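Local coordinates for protein probable polyketide synthase 1 (PDB 2H84) that carries, in this C-terminal type III polyketide synthase domain of a hybrid type I/III enzyme, the activity that makes acylpyrones in vitro, at residues Lys172-Arg178 with Ile215-Arg220. Numbering follows the deposited sequence.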
ATOM      1  N   LYS A 172      -2.246  13.417  13.701  1.00 19.68           N
ATOM      2  CA  LYS A 172      -2.531  14.840  13.839  1.00 20.88           C
ATOM      3  C   LYS A 172      -3.875  15.270  13.268  1.00 20.95           C
ATOM      4  O   LYS A 172      -4.194  16.456  13.250  1.00 21.92           O
ATOM      5  CB  LYS A 172      -1.385  15.660  13.222  1.00 20.99           C
ATOM      6  CG  LYS A 172      -0.057  15.474  13.948  1.00 21.77           C
ATOM      7  CD  LYS A 172       1.039  16.293  13.310  1.00 24.12           C
ATOM      8  CE  LYS A 172       1.266  17.589  14.000  1.00 26.76           C
ATOM      9  NZ  LYS A 172       2.147  18.527  13.264  1.00 28.65           N
ATOM     10  N   ALA A 173      -4.671  14.315  12.804  1.00 21.40           N
ATOM     11  CA  ALA A 173      -5.986  14.648  12.266  1.00 22.17           C
ATOM     12  C   ALA A 173      -7.003  14.651  13.410  1.00 23.11           C
ATOM     13  O   ALA A 173      -8.143  15.088  13.237  1.00 22.48           O
ATOM     14  CB  ALA A 173      -6.398  13.647  11.186  1.00 21.57           C
ATOM     15  N   SER A 174      -6.567  14.163  14.578  1.00 23.99           N
ATOM     16  CA  SER A 174      -7.395  14.100  15.788  1.00 24.32           C
ATOM     17  C   SER A 174      -6.658  13.496  16.980  1.00 24.51           C
ATOM     18  O   SER A 174      -5.980  12.484  16.840  1.00 24.88           O
ATOM     19  CB  SER A 174      -8.654  13.280  15.537  1.00 24.77           C
ATOM     20  OG  SER A 174      -9.370  13.105  16.752  1.00 26.83           O
ATOM     21  N   PRO A 175      -6.802  14.099  18.176  1.00 25.13           N
ATOM     22  CA  PRO A 175      -6.153  13.631  19.409  1.00 25.22           C
ATOM     23  C   PRO A 175      -6.768  12.318  19.875  1.00 26.55           C
ATOM     24  O   PRO A 175      -6.227  11.625  20.736  1.00 27.48           O
ATOM     25  CB  PRO A 175      -6.423  14.759  20.398  1.00 24.95           C
ATOM     26  CG  PRO A 175      -6.753  15.949  19.522  1.00 25.50           C
ATOM     27  CD  PRO A 175      -7.566  15.327  18.432  1.00 24.49           C
ATOM     28  N   ARG A 176      -7.912  11.993  19.290  1.00 27.49           N
ATOM     29  CA  ARG A 176      -8.637  10.776  19.602  1.00 29.74           C
ATOM     30  C   ARG A 176      -7.884   9.559  19.042  1.00 28.32           C
ATOM     31  O   ARG A 176      -7.901   8.463  19.619  1.00 29.31           O
ATOM     32  CB  ARG A 176     -10.032  10.860  18.966  1.00 34.19           C
ATOM     33  CG  ARG A 176     -10.830   9.574  19.088  1.00 40.50           C
ATOM     34  CD  ARG A 176     -11.843   9.468  18.119  1.00 44.99           C
ATOM     35  NE  ARG A 176     -11.079   9.036  17.025  1.00 49.39           N
ATOM     36  CZ  ARG A 176     -11.618   8.793  15.878  1.00 51.52           C
ATOM     37  NH1 ARG A 176     -12.918   8.942  15.697  1.00 53.34           N
ATOM     38  NH2 ARG A 176     -10.842   8.402  14.932  1.00 51.17           N
ATOM     39  N   ASN A 177      -7.221   9.778  17.912  1.00 25.23           N
ATOM     40  CA  ASN A 177      -6.488   8.740  17.204  1.00 22.50           C
ATOM     41  C   ASN A 177      -5.289   8.120  17.899  1.00 21.59           C
ATOM     42  O   ASN A 177      -4.499   8.797  18.554  1.00 20.90           O
ATOM     43  CB  ASN A 177      -6.038   9.264  15.839  1.00 22.86           C
ATOM     44  CG  ASN A 177      -7.201   9.652  14.951  1.00 23.37           C
ATOM     45  OD1 ASN A 177      -8.360   9.456  15.320  1.00 24.56           O
ATOM     46  ND2 ASN A 177      -6.900  10.202  13.773  1.00 21.01           N
ATOM     47  N   ARG A 178      -5.172   6.808  17.726  1.00 20.93           N
ATOM     48  CA  ARG A 178      -4.086   5.997  18.264  1.00 19.91           C
ATOM     49  C   ARG A 178      -3.832   4.953  17.195  1.00 19.48           C
ATOM     50  O   ARG A 178      -4.474   3.899  17.174  1.00 21.02           O
ATOM     51  CB  ARG A 178      -4.491   5.307  19.566  1.00 19.57           C
ATOM     52  CG  ARG A 178      -4.478   6.209  20.785  1.00 20.44           C
ATOM     53  CD  ARG A 178      -3.124   6.848  20.995  1.00 20.34           C
ATOM     54  NE  ARG A 178      -3.238   8.297  20.911  1.00 20.78           N
ATOM     55  CZ  ARG A 178      -2.909   9.125  21.891  1.00 20.51           C
ATOM     56  NH1 ARG A 178      -2.436   8.643  23.031  1.00 19.09           N
ATOM     57  NH2 ARG A 178      -3.074  10.429  21.738  1.00 20.92           N
ATOM     58  N   ILE A 215       1.273   5.133  17.879  1.00 14.38           N
ATOM     59  CA  ILE A 215       1.587   6.551  17.727  1.00 14.55           C
ATOM     60  C   ILE A 215       0.340   7.423  17.863  1.00 16.16           C
ATOM     61  O   ILE A 215      -0.740   7.036  17.430  1.00 16.71           O
ATOM     62  CB  ILE A 215       2.238   6.792  16.354  1.00 14.37           C
ATOM     63  CG1 ILE A 215       2.535   8.269  16.158  1.00 13.41           C
ATOM     64  CG2 ILE A 215       1.323   6.294  15.250  1.00 12.40           C
ATOM     65  CD1 ILE A 215       3.205   8.552  14.846  1.00 15.04           C
ATOM     66  N   GLY A 216       0.487   8.598  18.472  1.00 17.00           N
ATOM     67  CA  GLY A 216      -0.652   9.484  18.643  1.00 18.46           C
ATOM     68  C   GLY A 216      -0.272  10.866  19.140  1.00 19.29           C
ATOM     69  O   GLY A 216       0.887  11.121  19.455  1.00 18.49           O
ATOM     70  N   CYS A 217      -1.249  11.768  19.207  1.00 20.32           N
ATOM     71  CA  CYS A 217      -0.990  13.125  19.673  1.00 22.11           C
ATOM     72  C   CYS A 217      -1.530  13.344  21.070  1.00 23.84           C
ATOM     73  O   CYS A 217      -2.440  12.645  21.511  1.00 24.49           O
ATOM     74  CB  CYS A 217      -1.621  14.148  18.737  1.00 22.07           C
ATOM     75  SG  CYS A 217      -0.822  14.265  17.133  1.00 26.03           S
ATOM     76  N   ASN A 218      -0.975  14.331  21.764  1.00 24.68           N
ATOM     77  CA  ASN A 218      -1.425  14.625  23.115  1.00 25.24           C
ATOM     78  C   ASN A 218      -1.363  13.369  23.956  1.00 24.84           C
ATOM     79  O   ASN A 218      -2.366  12.677  24.134  1.00 24.60           O
ATOM     80  CB  ASN A 218      -2.867  15.154  23.102  1.00 25.54           C
ATOM     81  CG  ASN A 218      -3.033  16.366  22.204  1.00 26.55           C
ATOM     82  OD1 ASN A 218      -2.381  17.394  22.396  1.00 27.61           O
ATOM     83  ND2 ASN A 218      -3.909  16.250  21.213  1.00 26.61           N
ATOM     84  N   PRO A 219      -0.171  13.040  24.465  1.00 25.22           N
ATOM     85  CA  PRO A 219      -0.028  11.845  25.295  1.00 27.04           C
ATOM     86  C   PRO A 219      -1.064  11.863  26.413  1.00 29.46           C
ATOM     87  O   PRO A 219      -1.491  12.927  26.861  1.00 29.33           O
ATOM     88  CB  PRO A 219       1.405  11.956  25.803  1.00 24.85           C
ATOM     89  CG  PRO A 219       2.099  12.540  24.626  1.00 25.24           C
ATOM     90  CD  PRO A 219       1.144  13.638  24.181  1.00 24.53           C
ATOM     91  N   ARG A 220      -1.476  10.680  26.847  1.00 32.15           N
ATOM     92  CA  ARG A 220      -2.471  10.568  27.899  1.00 35.02           C
ATOM     93  C   ARG A 220      -1.866  10.159  29.250  1.00 37.00           C
ATOM     94  O   ARG A 220      -0.729   9.679  29.322  1.00 37.32           O
ATOM     95  CB  ARG A 220      -3.561   9.587  27.460  1.00 35.39           C
ATOM     96  CG  ARG A 220      -4.207   9.989  26.135  1.00 37.01           C
ATOM     97  CD  ARG A 220      -5.157   8.925  25.578  1.00 38.37           C
ATOM     98  NE  ARG A 220      -5.673   9.294  24.258  1.00 38.29           N
ATOM     99  CZ  ARG A 220      -6.349   8.474  23.458  1.00 37.89           C
ATOM    100  NH1 ARG A 220      -6.603   7.229  23.839  1.00 38.32           N
ATOM    101  NH2 ARG A 220      -6.755   8.897  22.267  1.00 38.05           N
TER
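R178 and R220 come from opposite directions and stack their guanidinium groups, with centres 3.8 Å apart and planes inclined by 22°. The overlap is offset: R220 NE lies above the rim of the R178 group, while G216 CA covers the opposite face at 3.6 Å from R178 NE. R178 bends at chi2 (-57°) and again at chi3, which turns NE back onto its neighbour's carbonyl, N177 O, at 2.7 Å. R220, extended from CG to NE, brings NH2 to the type I turn S174-N177, whose S174 OG accepts from R176 N in an ST turn. There NH2 donates to P175 O (3.2 Å), on a lone pair in the carbonyl plane, and to R176 O (2.9 Å), from above that carbonyl's plane. Replacing R220 by an alanine removes the NH2 donor and is likely to leave both turn carbonyls without it and one face of R178 without its stacking partner. K172 CG rests on the buried C217 SG at 3.5 Å. Against the buried, sandwiched R178, the solvent side is looser: N218 ND2 merely lies beside CB and CG of P175, both residues exposed. The contact thus joins the loop between helix 159-171 and strand 178-185 to strand 209-216 and the loop that follows it in the thiolase fold. Two like charges stack here, and the salt bridge from R178 NH1 to E223, together with the carbonyls gripped by R220, probably offsets their repulsion.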